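Local structure of putative glutathione-regulated potassium-efflux system protein KefB (Vibrio parahaemolyticus RIMD 2210633, 3C85) at residues A[132-137]-A[152-157]. The protein probably serves as a glutathione-regulated potassium efflux antiporter, of which this piece is the nucleotide-binding TrkA-N domain, which binds AMP. Numbering follows the deposited sequence.
Sequences KGQIAA and GVDAAF
At Gln134 the CB lies against the carboxylate of Asp154, with 3.6 Å from Gln134 CB to Asp154 OD2; the Gln134 chain runs roughly perpendicular to that of Asp154, and this long, polar residue, at the partly exposed start of the strand, also packs on Leu175 of the second subunit. Ile135 is gripped through its backbone at both ends. The N-H of Ile135 donates to Asp154 OD2 at 2.8 Å, on the anti lone pair, so a short aspartate whose CG is anti to its own carbonyl carbon (chi1 -57°) takes the place of a main-chain acceptor. Ile135 O in turn accepts Asp154 N, also at 2.8 Å, and more weakly Ala155 N. On the face turned to helices 116-128 and 142-151 of the same chain, Ile135 CG2 meets Val153 CG1 at 3.9 Å, two branched apolar chains that both touch Leu123. Regular parallel pairing begins at Ala136, opposite Ala155, in a beta-alpha-beta unit of the Rossmann-type sheet whose crossover is helix 142-151 and whose last strand is 155-158. Both methyls point to the face that the second subunit covers, where small side chains let its Val171 and Gln174 come close. Ala137 turns its methyl to the other face, near Val153 CG1 and Leu148; Ala137 N donates to Ala155 O at 3.1 Å, and Ala137 O receives Phe157 N at 2.9 Å, while the Phe157 ring stacks on His170 of the second subunit.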
# COMPACT_ATOMS: atom_id res chain seq x y z
N LYS A 132 -20.09 8.25 -16.30
CA LYS A 132 -20.90 8.53 -15.15
C LYS A 132 -20.57 7.77 -13.90
O LYS A 132 -21.06 8.14 -12.87
CB LYS A 132 -22.38 8.41 -15.46
CG LYS A 132 -22.89 9.50 -16.43
CD LYS A 132 -24.35 9.37 -16.70
CE LYS A 132 -24.82 10.42 -17.65
NZ LYS A 132 -26.29 10.34 -17.98
N GLY A 133 -19.77 6.72 -13.96
CA GLY A 133 -19.65 6.11 -12.67
C GLY A 133 -18.67 6.81 -11.77
O GLY A 133 -18.44 7.98 -11.88
N GLN A 134 -18.10 6.04 -10.88
CA GLN A 134 -17.21 6.55 -9.86
C GLN A 134 -15.76 6.37 -10.29
O GLN A 134 -15.46 5.59 -11.13
CB GLN A 134 -17.50 5.87 -8.54
CG GLN A 134 -18.95 6.00 -8.07
CD GLN A 134 -19.19 5.49 -6.71
OE1 GLN A 134 -19.33 6.25 -5.79
NE2 GLN A 134 -19.26 4.21 -6.57
N ILE A 135 -14.89 7.16 -9.72
CA ILE A 135 -13.49 7.09 -10.03
C ILE A 135 -12.72 7.19 -8.72
O ILE A 135 -13.02 8.00 -7.90
CB ILE A 135 -13.09 8.23 -10.89
CG1 ILE A 135 -13.91 8.28 -12.16
CG2 ILE A 135 -11.68 8.19 -11.17
CD1 ILE A 135 -13.76 9.56 -12.92
N ALA A 136 -11.73 6.33 -8.57
CA ALA A 136 -10.79 6.40 -7.48
C ALA A 136 -9.36 6.44 -7.97
O ALA A 136 -9.04 5.96 -8.99
CB ALA A 136 -10.98 5.33 -6.54
N ALA A 137 -8.53 7.08 -7.19
CA ALA A 137 -7.14 7.38 -7.56
C ALA A 137 -6.20 7.14 -6.40
O ALA A 137 -6.60 7.12 -5.21
CB ALA A 137 -7.04 8.78 -8.05
N GLY A 152 -12.16 16.03 -9.77
CA GLY A 152 -13.37 15.24 -9.91
C GLY A 152 -13.36 13.77 -9.56
O GLY A 152 -14.33 13.09 -9.86
N VAL A 153 -12.30 13.25 -8.92
CA VAL A 153 -12.36 11.82 -8.52
C VAL A 153 -13.22 11.72 -7.26
O VAL A 153 -13.33 12.71 -6.52
CB VAL A 153 -10.97 11.11 -8.31
CG1 VAL A 153 -10.00 11.31 -9.52
CG2 VAL A 153 -10.33 11.50 -7.01
N ASP A 154 -13.83 10.56 -7.02
CA ASP A 154 -14.68 10.35 -5.83
C ASP A 154 -13.92 9.98 -4.54
O ASP A 154 -14.36 10.31 -3.41
CB ASP A 154 -15.73 9.30 -6.15
CG ASP A 154 -16.60 9.69 -7.37
OD1 ASP A 154 -17.52 10.48 -7.20
OD2 ASP A 154 -16.35 9.23 -8.50
N ALA A 155 -12.79 9.30 -4.69
CA ALA A 155 -11.98 8.88 -3.54
C ALA A 155 -10.52 8.90 -3.92
O ALA A 155 -10.19 8.53 -5.02
CB ALA A 155 -12.37 7.48 -3.08
N ALA A 156 -9.64 9.32 -3.01
CA ALA A 156 -8.22 9.40 -3.34
C ALA A 156 -7.41 8.88 -2.15
O ALA A 156 -7.63 9.33 -1.03
CB ALA A 156 -7.86 10.86 -3.64
N PHE A 157 -6.45 7.96 -2.40
CA PHE A 157 -5.75 7.30 -1.31
C PHE A 157 -4.28 7.42 -1.53
O PHE A 157 -3.82 7.61 -2.66
CB PHE A 157 -6.18 5.83 -1.25
CG PHE A 157 -7.61 5.68 -0.84
CD1 PHE A 157 -8.00 6.00 0.49
CD2 PHE A 157 -8.57 5.27 -1.75
CE1 PHE A 157 -9.31 5.89 0.88
CE2 PHE A 157 -9.91 5.15 -1.36
CZ PHE A 157 -10.27 5.46 -0.04